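Local coordinates for putative N-acetylmuramoyl-L-alanine amidase (Enterococcus phage phiM1EF22, PDB 7D55), which probably binds the enterococcal cell wall, as the tetrameric cell-binding domain of a phage lysin, a putative N-acetylmuramoyl-L-alanine amidase, at residues M1-I9 with I57-K67; M26-R35 with L75-I84. All coordinates share one frame; numbering follows the deposited sequence. Where two conformers were deposited one is given.

From the N terminus the chain runs first into strand 3-9, then through strands 22-28 and 33-36 and helix 39-53 before coming back along 57-67, where contact 1 closes a loop of 47 residues. Helix 71-78 follows, and contact 2 closes the second loop as 75-84 returns to 26-35. The segments alternate in sequence, so the two closures cross instead of nesting. Contact 1 adds strand 59-60 to one margin of the sheet and contact 2 adds 81-82 to the other, each in parallel pairing. They meet in the middle, where Y5 OH lies 2.6 Å from E76 OE2, a probable hydrogen bond, and strand 3-9 pairs with 22-28.

Contact 1: M1-I9 with I57-K67; sequences MYCLYERPI and IPFYSQKEWNK
L4 is held from two directions by the returning chain. Its N donates to P58 O (2.9 Å), in the carbonyl plane, and its O receives Y60 N (N-H...O angle 160°), a parallel pairing in which F59 sits opposite L4. The face carrying these two side chains is apolar. L4 CB rests 3.6 Å from F59 CD1, at the ring edge and in its plane, while the leucine tip, CD1, fits against I57 CG2, the two chains crossing at about a right angle beneath M42 and I45 of helix 39-53. I57 CD1 lies against Y2 CB, so the isoleucine fills the hollow between Y2 and L4.

The other face is aromatic. With chi1 at 64°, Y5 CG lies between its backbone N and carbonyl carbon, which turns the ring away from strand 59-60 and brings CB and CG against CZ3 and CE3 of W65, CG lying 3.6 Å from CZ3. The pair is oblique, the ring planes 56° apart. W65 in turn lies over one face of Y60, CZ2 3.5 Å above the centre of that ring, and the C3 CB knob meets the edge of Y60 near CE1.

Farther along, E6 bridges the widening gap. Q62 NE2 gives OE2 a 2.8 Å bond, nearly straight, with the acceptor in the amide plane but the donor above the carboxylate plane. OE1 approaches F59 CZ at the ring edge and also takes a proton from a water held by Q62 N. The side chains of P8 and K67 run past each other in opposite directions, P8 CG lying 3.7 Å from K67 CE. Y60 OH bonds D47 of a second subunit, where W65 packs on V44. This is a short parallel edge strand on strand 3-9 of a mixed sheet, its aromatic packing extending towards the tetramer interface.

Contact 2: M26-R35 with L75-I84; sequences MFCNGVNCRR and LETVCPVVGI
A parallel edge strand entered directly from the end of a helix makes this contact: 81-82 lies beside strand 33-36, whose hairpin with strand 22-28 supplies the rest of the surface. C33 carries the pairing. Its N donates to P80 O at 3.1 Å, 52° out of the carbonyl plane and so well off the usual in-plane direction, and its O accepts V82 N at 2.9 Å. V81 CA adds a CA-H...O contact to the same oxygen. One water continues the link, accepting from R35 N and donating to V82 O.

On the face of C33 and V81, C33 SG packs against L75 CG (4.0 Å) and C79 CB under the helix end. Beside it, C28 SG lies 3.8 Å from C79 SG, a packing distance and not a disulfide, and L75 CD1 packs against C28 SG. C28 SG also accepts G30 N within the hairpin, whose turn is an Asx motif: N29 OD1 receives both V31 N and N32 N, the latter with an N-H...O angle of 170°. The turn reaches the tetramer interface as well, since N29 ND2 bonds G30 O of a third subunit.

On the opposite face, V82 lies between N32 and R34. In the conformer given, one of two deposited for this valine, CG1 meets N32 CB at 3.6 Å and CG2 lies 3.4 Å above the centre of the R34 guanidinium; a bend at chi3 (-68°) brings the arginine over that methyl. Beyond it, the extended R35 presents CD to I84 CD1 at about a right angle (3.9 Å), its NE continuing to T24 OG1.

Contact 1: M1-I9 with I57-K67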
loop_
_atom_site.group_PDB
_atom_site.type_symbol
_atom_site.label_atom_id
_atom_site.label_comp_id
_atom_site.label_asym_id
_atom_site.label_seq_id
_atom_site.Cartn_x
_atom_site.Cartn_y
_atom_site.Cartn_z
ATOM N N MET A 1 -0.472 -8.194 -3.001
ATOM C CA MET A 1 -0.311 -8.184 -4.453
ATOM C C MET A 1 0.998 -7.545 -4.870
ATOM O O MET A 1 1.106 -6.322 -4.997
ATOM C CB MET A 1 -1.469 -7.458 -5.137
ATOM C CG MET A 1 -2.700 -8.326 -5.243
ATOM S SD MET A 1 -3.965 -7.609 -6.287
ATOM C CE MET A 1 -3.158 -7.588 -7.884
ATOM N N TYR A 2 1.989 -8.393 -5.079
ATOM C CA TYR A 2 3.315 -7.990 -5.510
ATOM C C TYR A 2 3.722 -8.863 -6.681
ATOM O O TYR A 2 3.316 -10.023 -6.778
ATOM C CB TYR A 2 4.323 -8.202 -4.389
ATOM C CG TYR A 2 4.026 -7.382 -3.163
ATOM C CD1 TYR A 2 4.557 -6.108 -3.014
ATOM C CD2 TYR A 2 3.199 -7.880 -2.157
ATOM C CE1 TYR A 2 4.275 -5.349 -1.899
ATOM C CE2 TYR A 2 2.913 -7.126 -1.036
ATOM C CZ TYR A 2 3.454 -5.861 -0.913
ATOM O OH TYR A 2 3.181 -5.101 0.201
ATOM N N CYS A 3 4.543 -8.307 -7.565
ATOM C CA CYS A 3 5.179 -9.143 -8.570
ATOM C C CYS A 3 6.357 -8.393 -9.160
ATOM O O CYS A 3 6.472 -7.172 -9.021
ATOM C CB CYS A 3 4.201 -9.580 -9.668
ATOM S SG CYS A 3 3.529 -8.264 -10.696
ATOM N N LEU A 4 7.254 -9.154 -9.781
ATOM C CA LEU A 4 8.263 -8.627 -10.686
ATOM C C LEU A 4 7.910 -9.081 -12.092
ATOM O O LEU A 4 7.341 -10.160 -12.285
ATOM C CB LEU A 4 9.650 -9.168 -10.335
ATOM C CG LEU A 4 10.213 -8.687 -8.992
ATOM C CD1 LEU A 4 11.341 -9.599 -8.502
ATOM C CD2 LEU A 4 10.687 -7.247 -9.131
ATOM N N TYR A 5 8.248 -8.256 -13.077
ATOM C CA TYR A 5 7.996 -8.609 -14.469
ATOM C C TYR A 5 8.972 -7.835 -15.335
ATOM O O TYR A 5 9.674 -6.940 -14.865
ATOM C CB TYR A 5 6.538 -8.330 -14.883
ATOM C CG TYR A 5 6.146 -6.868 -14.856
ATOM C CD1 TYR A 5 5.735 -6.261 -13.676
ATOM C CD2 TYR A 5 6.172 -6.098 -16.020
ATOM C CE1 TYR A 5 5.364 -4.921 -13.651
ATOM C CE2 TYR A 5 5.792 -4.753 -16.006
ATOM C CZ TYR A 5 5.396 -4.176 -14.819
ATOM O OH TYR A 5 5.036 -2.844 -14.793
ATOM N N GLU A 6 9.011 -8.186 -16.615
ATOM C CA GLU A 6 9.838 -7.468 -17.570
ATOM C C GLU A 6 8.951 -6.820 -18.622
ATOM O O GLU A 6 7.906 -7.365 -18.981
ATOM C CB GLU A 6 10.816 -8.428 -18.246
ATOM C CG GLU A 6 11.900 -8.918 -17.300
ATOM C CD GLU A 6 12.758 -10.009 -17.907
ATOM O OE1 GLU A 6 12.807 -11.118 -17.348
ATOM O OE2 GLU A 6 13.384 -9.765 -18.943
ATOM N N ARG A 7 9.377 -5.662 -19.129
ATOM C CA ARG A 7 8.612 -4.948 -20.142
ATOM C C ARG A 7 9.562 -4.099 -20.978
ATOM O O ARG A 7 10.690 -3.805 -20.545
ATOM C CB ARG A 7 7.498 -4.095 -19.507
ATOM C CG ARG A 7 7.997 -3.028 -18.553
ATOM C CD ARG A 7 7.910 -1.646 -19.185
ATOM N NE ARG A 7 6.517 -1.274 -19.418
ATOM C CZ ARG A 7 5.994 -0.941 -20.597
ATOM N NH1 ARG A 7 6.751 -0.904 -21.694
ATOM N NH2 ARG A 7 4.701 -0.629 -20.672
ATOM N N PRO A 8 9.160 -3.715 -22.192
ATOM C CA PRO A 8 10.091 -3.011 -23.088
ATOM C C PRO A 8 10.393 -1.582 -22.654
ATOM O O PRO A 8 9.566 -0.884 -22.053
ATOM C CB PRO A 8 9.366 -3.025 -24.440
ATOM C CG PRO A 8 8.422 -4.175 -24.347
ATOM C CD PRO A 8 7.953 -4.169 -22.915
ATOM N N ILE A 9 11.592 -1.136 -23.028
ATOM C CA ILE A 9 12.071 0.208 -22.740
ATOM C C ILE A 9 12.909 0.667 -23.923
ATOM O O ILE A 9 13.560 -0.138 -24.596
ATOM C CB ILE A 9 12.869 0.261 -21.404
ATOM C CG1 ILE A 9 13.255 1.692 -21.045
ATOM C CG2 ILE A 9 14.122 -0.598 -21.474
ATOM C CD1 ILE A 9 13.766 1.837 -19.625
ATOM N N ILE A 57 8.539 -14.349 -4.514
ATOM C CA ILE A 57 7.647 -13.355 -5.129
ATOM C C ILE A 57 7.261 -13.817 -6.529
ATOM O O ILE A 57 8.111 -14.372 -7.258
ATOM C CB ILE A 57 8.318 -11.967 -5.166
ATOM C CG1 ILE A 57 7.326 -10.882 -5.599
ATOM C CG2 ILE A 57 9.570 -11.971 -6.058
ATOM C CD1 ILE A 57 7.902 -9.489 -5.541
ATOM N N PRO A 58 6.008 -13.653 -6.952
ATOM C CA PRO A 58 5.660 -13.974 -8.339
ATOM C C PRO A 58 6.487 -13.159 -9.319
ATOM O O PRO A 58 6.703 -11.961 -9.132
ATOM C CB PRO A 58 4.182 -13.590 -8.423
ATOM C CG PRO A 58 3.687 -13.734 -7.029
ATOM C CD PRO A 58 4.824 -13.286 -6.157
ATOM N N PHE A 59 6.940 -13.822 -10.380
ATOM C CA PHE A 59 7.728 -13.192 -11.431
ATOM C C PHE A 59 7.145 -13.605 -12.770
ATOM O O PHE A 59 6.866 -14.788 -12.995
ATOM C CB PHE A 59 9.201 -13.628 -11.341
ATOM C CG PHE A 59 10.062 -13.155 -12.495
ATOM C CD1 PHE A 59 10.407 -11.813 -12.622
ATOM C CD2 PHE A 59 10.538 -14.052 -13.438
ATOM C CE1 PHE A 59 11.203 -11.368 -13.678
ATOM C CE2 PHE A 59 11.339 -13.617 -14.503
ATOM C CZ PHE A 59 11.671 -12.273 -14.622
ATOM N N TYR A 60 6.936 -12.639 -13.653
ATOM C CA TYR A 60 6.477 -12.925 -14.999
ATOM C C TYR A 60 7.651 -12.676 -15.928
ATOM O O TYR A 60 8.163 -11.551 -16.000
ATOM C CB TYR A 60 5.294 -12.039 -15.361
ATOM C CG TYR A 60 4.059 -12.330 -14.545
ATOM C CD1 TYR A 60 3.870 -11.722 -13.313
ATOM C CD2 TYR A 60 3.088 -13.215 -15.000
ATOM C CE1 TYR A 60 2.751 -11.975 -12.558
ATOM C CE2 TYR A 60 1.954 -13.467 -14.256
ATOM C CZ TYR A 60 1.792 -12.849 -13.031
ATOM O OH TYR A 60 0.663 -13.088 -12.277
ATOM N N SER A 61 8.097 -13.724 -16.602
ATOM C CA SER A 61 9.211 -13.605 -17.519
ATOM C C SER A 61 8.689 -13.241 -18.902
ATOM O O SER A 61 7.479 -13.190 -19.150
ATOM C CB SER A 61 9.985 -14.917 -17.576
ATOM O OG SER A 61 9.361 -15.806 -18.483
ATOM N N GLN A 62 9.620 -13.035 -19.835
ATOM C CA GLN A 62 9.239 -12.740 -21.213
ATOM C C GLN A 62 8.622 -13.928 -21.936
ATOM O O GLN A 62 8.119 -13.754 -23.048
ATOM C CB GLN A 62 10.437 -12.226 -22.001
ATOM C CG GLN A 62 10.897 -10.839 -21.578
ATOM C CD GLN A 62 12.065 -10.371 -22.412
ATOM O OE1 GLN A 62 11.992 -10.381 -23.636
ATOM N NE2 GLN A 62 13.154 -9.965 -21.755
ATOM N N LYS A 63 8.676 -15.128 -21.359
ATOM C CA LYS A 63 7.911 -16.234 -21.917
ATOM C C LYS A 63 6.413 -15.986 -21.775
ATOM O O LYS A 63 5.638 -16.309 -22.684
ATOM C CB LYS A 63 8.327 -17.540 -21.236
ATOM C CG LYS A 63 7.597 -18.770 -21.737
ATOM C CD LYS A 63 8.188 -20.044 -21.144
ATOM C CE LYS A 63 7.511 -21.288 -21.718
ATOM N NZ LYS A 63 6.026 -21.221 -21.558
ATOM N N GLU A 64 5.993 -15.384 -20.658
ATOM C CA GLU A 64 4.590 -15.145 -20.326
ATOM C C GLU A 64 4.091 -13.790 -20.834
ATOM O O GLU A 64 2.997 -13.693 -21.405
ATOM C CB GLU A 64 4.407 -15.195 -18.803
ATOM C CG GLU A 64 4.561 -16.563 -18.155
ATOM C CD GLU A 64 6.001 -16.912 -17.816
ATOM O OE1 GLU A 64 6.455 -18.008 -18.211
ATOM O OE2 GLU A 64 6.674 -16.098 -17.143
ATOM N N TRP A 65 4.856 -12.729 -20.597
ATOM C CA TRP A 65 4.440 -11.371 -20.925
ATOM C C TRP A 65 5.462 -10.786 -21.884
ATOM O O TRP A 65 6.635 -10.654 -21.528
ATOM C CB TRP A 65 4.394 -10.503 -19.668
ATOM C CG TRP A 65 3.309 -10.795 -18.677
ATOM C CD1 TRP A 65 2.420 -11.833 -18.682
ATOM C CD2 TRP A 65 3.006 -10.009 -17.525
ATOM N NE1 TRP A 65 1.578 -11.738 -17.587
ATOM C CE2 TRP A 65 1.920 -10.625 -16.865
ATOM C CE3 TRP A 65 3.554 -8.847 -16.984
ATOM C CZ2 TRP A 65 1.371 -10.106 -15.690
ATOM C CZ3 TRP A 65 3.011 -8.333 -15.826
ATOM C CH2 TRP A 65 1.931 -8.963 -15.187
ATOM N N ASN A 66 5.019 -10.415 -23.082
ATOM C CA ASN A 66 5.932 -9.906 -24.102
ATOM C C ASN A 66 5.118 -9.073 -25.088
ATOM O O ASN A 66 3.930 -8.817 -24.869
ATOM C CB ASN A 66 6.675 -11.072 -24.759
ATOM C CG ASN A 66 5.728 -12.123 -25.277
ATOM O OD1 ASN A 66 4.842 -11.825 -26.074
ATOM N ND2 ASN A 66 5.897 -13.360 -24.821
ATOM N N LYS A 67 5.745 -8.650 -26.185
ATOM C CA LYS A 67 5.035 -7.773 -27.115
ATOM C C LYS A 67 3.884 -8.478 -27.805
ATOM O O LYS A 67 2.956 -7.816 -28.282
ATOM C CB LYS A 67 5.994 -7.173 -28.140
ATOM C CG LYS A 67 7.079 -6.307 -27.504
ATOM C CD LYS A 67 8.031 -5.758 -28.546
ATOM C CE LYS A 67 9.127 -4.960 -27.881
ATOM N NZ LYS A 67 10.227 -4.671 -28.877
HETATM O O HOH W 1 12.408 -13.071 -19.251
HETATM O O HOH W 2 7.791 -9.978 -18.909
#

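Contact 2: M26-R35 with L75-I84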
loop_
_atom_site.group_PDB
_atom_site.type_symbol
_atom_site.label_atom_id
_atom_site.label_comp_id
_atom_site.label_asym_id
_atom_site.label_seq_id
_atom_site.Cartn_x
_atom_site.Cartn_y
_atom_site.Cartn_z
ATOM N N MET A 26 10.506 -4.587 -13.741
ATOM C CA MET A 26 9.647 -3.675 -13.005
ATOM C C MET A 26 9.126 -4.398 -11.773
ATOM O O MET A 26 9.019 -5.630 -11.747
ATOM C CB MET A 26 8.422 -3.257 -13.837
ATOM C CG MET A 26 8.735 -2.587 -15.178
ATOM S SD MET A 26 9.251 -0.858 -15.087
ATOM C CE MET A 26 7.750 -0.080 -14.485
ATOM N N PHE A 27 8.761 -3.601 -10.773
ATOM C CA PHE A 27 8.249 -4.076 -9.495
ATOM C C PHE A 27 6.874 -3.462 -9.285
ATOM O O PHE A 27 6.717 -2.239 -9.343
ATOM C CB PHE A 27 9.186 -3.643 -8.363
ATOM C CG PHE A 27 8.626 -3.861 -6.990
ATOM C CD1 PHE A 27 8.217 -5.126 -6.591
ATOM C CD2 PHE A 27 8.562 -2.813 -6.078
ATOM C CE1 PHE A 27 7.715 -5.334 -5.316
ATOM C CE2 PHE A 27 8.067 -3.009 -4.803
ATOM C CZ PHE A 27 7.648 -4.280 -4.416
ATOM N N CYS A 28 5.879 -4.306 -9.047
ATOM C CA CYS A 28 4.528 -3.855 -8.740
ATOM C C CYS A 28 4.229 -4.192 -7.290
ATOM O O CYS A 28 4.495 -5.312 -6.847
ATOM C CB CYS A 28 3.520 -4.559 -9.643
ATOM S SG CYS A 28 1.836 -4.093 -9.249
ATOM N N ASN A 29 3.684 -3.223 -6.552
ATOM C CA ASN A 29 3.331 -3.423 -5.148
ATOM C C ASN A 29 1.826 -3.326 -4.911
ATOM O O ASN A 29 1.389 -3.128 -3.767
ATOM C CB ASN A 29 4.080 -2.429 -4.255
ATOM C CG ASN A 29 3.819 -0.988 -4.654
ATOM O OD1 ASN A 29 2.895 -0.708 -5.418
ATOM N ND2 ASN A 29 4.648 -0.072 -4.166
ATOM N N GLY A 30 1.015 -3.444 -5.967
ATOM C CA GLY A 30 -0.417 -3.272 -5.835
ATOM C C GLY A 30 -0.875 -1.834 -5.869
ATOM O O GLY A 30 -2.084 -1.584 -6.009
ATOM N N VAL A 31 0.052 -0.883 -5.741
ATOM C CA VAL A 31 -0.234 0.544 -5.808
ATOM C C VAL A 31 0.354 1.167 -7.071
ATOM O O VAL A 31 -0.321 1.913 -7.783
ATOM C CB VAL A 31 0.270 1.275 -4.541
ATOM C CG1 VAL A 31 -0.017 2.762 -4.635
ATOM C CG2 VAL A 31 -0.345 0.680 -3.277
ATOM N N ASN A 32 1.621 0.871 -7.361
ATOM C CA ASN A 32 2.281 1.422 -8.535
ATOM C C ASN A 32 3.247 0.388 -9.096
ATOM O O ASN A 32 3.531 -0.639 -8.466
ATOM C CB ASN A 32 3.008 2.734 -8.208
ATOM C CG ASN A 32 3.902 2.625 -6.983
ATOM O OD1 ASN A 32 4.660 1.676 -6.845
ATOM N ND2 ASN A 32 3.825 3.608 -6.103
ATOM N N CYS A 33 3.763 0.677 -10.293
ATOM C CA CYS A 33 4.811 -0.116 -10.919
ATOM C C CYS A 33 6.049 0.760 -11.049
ATOM O O CYS A 33 5.962 1.901 -11.521
ATOM C CB CYS A 33 4.362 -0.628 -12.293
ATOM S SG CYS A 33 3.055 -1.885 -12.193
ATOM N N ARG A 34 7.192 0.243 -10.614
ATOM C CA ARG A 34 8.415 1.026 -10.573
ATOM C C ARG A 34 9.533 0.236 -11.223
ATOM O O ARG A 34 9.607 -0.989 -11.076
ATOM C CB ARG A 34 8.801 1.332 -9.130
ATOM C CG ARG A 34 9.824 2.423 -9.022
ATOM C CD ARG A 34 10.163 2.722 -7.564
ATOM N NE ARG A 34 9.059 3.326 -6.817
ATOM C CZ ARG A 34 8.781 4.633 -6.802
ATOM N NH1 ARG A 34 9.497 5.485 -7.527
ATOM N NH2 ARG A 34 7.776 5.091 -6.073
ATOM N N ARG A 35 10.405 0.940 -11.937
ATOM C CA ARG A 35 11.501 0.274 -12.623
ATOM C C ARG A 35 12.544 -0.235 -11.637
ATOM O O ARG A 35 12.897 0.449 -10.670
ATOM C CB ARG A 35 12.168 1.211 -13.621
ATOM C CG ARG A 35 13.248 0.504 -14.423
ATOM C CD ARG A 35 14.029 1.452 -15.276
ATOM N NE ARG A 35 15.078 0.729 -15.978
ATOM C CZ ARG A 35 15.995 1.299 -16.745
ATOM N NH1 ARG A 35 15.996 2.619 -16.913
ATOM N NH2 ARG A 35 16.909 0.547 -17.341
ATOM N N LEU A 75 -1.568 -4.418 -16.360
ATOM C CA LEU A 75 -1.167 -4.198 -14.976
ATOM C C LEU A 75 -0.873 -2.726 -14.724
ATOM O O LEU A 75 -1.297 -2.164 -13.704
ATOM C CB LEU A 75 0.063 -5.044 -14.646
ATOM C CG LEU A 75 0.616 -4.824 -13.237
ATOM C CD1 LEU A 75 -0.498 -5.079 -12.223
ATOM C CD2 LEU A 75 1.802 -5.737 -13.010
ATOM N N GLU A 76 -0.162 -2.082 -15.653
ATOM C CA GLU A 76 0.225 -0.685 -15.496
ATOM C C GLU A 76 -0.944 0.286 -15.630
ATOM O O GLU A 76 -0.803 1.453 -15.250
ATOM C CB GLU A 76 1.355 -0.351 -16.470
ATOM C CG GLU A 76 2.633 -1.122 -16.168
ATOM C CD GLU A 76 3.710 -0.961 -17.236
ATOM O OE1 GLU A 76 3.498 -0.192 -18.199
ATOM O OE2 GLU A 76 4.775 -1.608 -17.110
ATOM N N THR A 77 -2.090 -0.160 -16.151
ATOM C CA THR A 77 -3.287 0.669 -16.111
ATOM C C THR A 77 -3.938 0.653 -14.734
ATOM O O THR A 77 -4.531 1.656 -14.318
ATOM C CB THR A 77 -4.287 0.186 -17.161
ATOM O OG1 THR A 77 -3.642 0.160 -18.438
ATOM C CG2 THR A 77 -5.477 1.116 -17.242
ATOM N N VAL A 78 -3.852 -0.470 -14.026
ATOM C CA VAL A 78 -4.483 -0.570 -12.718
ATOM C C VAL A 78 -3.536 -0.168 -11.592
ATOM O O VAL A 78 -3.997 0.248 -10.525
ATOM C CB VAL A 78 -5.087 -1.969 -12.493
ATOM C CG1 VAL A 78 -6.146 -2.268 -13.546
ATOM C CG2 VAL A 78 -4.017 -3.022 -12.520
ATOM N N CYS A 79 -2.225 -0.293 -11.813
ATOM C CA CYS A 79 -1.185 0.110 -10.863
ATOM C C CYS A 79 -0.225 0.977 -11.662
ATOM O O CYS A 79 0.759 0.479 -12.226
ATOM C CB CYS A 79 -0.447 -1.098 -10.299
ATOM S SG CYS A 79 -1.500 -2.211 -9.394
ATOM N N PRO A 80 -0.486 2.278 -11.746
ATOM C CA PRO A 80 0.248 3.108 -12.706
ATOM C C PRO A 80 1.741 3.188 -12.419
ATOM O O PRO A 80 2.196 3.104 -11.278
ATOM C CB PRO A 80 -0.415 4.478 -12.566
ATOM C CG PRO A 80 -1.802 4.166 -12.079
ATOM C CD PRO A 80 -1.627 2.999 -11.150
ATOM N N VAL A 81 2.498 3.357 -13.495
ATOM C CA VAL A 81 3.944 3.467 -13.373
ATOM C C VAL A 81 4.311 4.768 -12.667
ATOM O O VAL A 81 3.647 5.805 -12.816
ATOM C CB VAL A 81 4.631 3.355 -14.746
ATOM C CG1 VAL A 81 4.195 2.080 -15.441
ATOM C CG2 VAL A 81 4.303 4.563 -15.610
ATOM N N VAL A 82 5.340 4.685 -11.834
ATOM C CA VAL A 82 5.879 5.850 -11.150
ATOM C C VAL A 82 7.371 5.928 -11.427
ATOM O O VAL A 82 8.025 4.925 -11.725
ATOM C CB VAL A 82 5.614 5.822 -9.628
ATOM C CG1 VAL A 82 4.134 6.011 -9.346
ATOM C CG2 VAL A 82 6.119 4.528 -9.026
ATOM N N GLY A 83 7.903 7.140 -11.339
ATOM C CA GLY A 83 9.334 7.357 -11.394
ATOM C C GLY A 83 9.972 7.222 -12.756
ATOM O O GLY A 83 11.205 7.267 -12.847
ATOM N N ILE A 84 9.183 7.056 -13.817
ATOM C CA ILE A 84 9.715 6.883 -15.166
ATOM C C ILE A 84 8.624 7.328 -16.127
ATOM O O ILE A 84 7.437 7.266 -15.802
ATOM C CB ILE A 84 10.145 5.408 -15.391
ATOM C CG1 ILE A 84 10.798 5.189 -16.757
ATOM C CG2 ILE A 84 8.970 4.473 -15.255
ATOM C CD1 ILE A 84 11.383 3.803 -16.909
HETATM O O HOH W 3 10.450 3.789 -12.141
#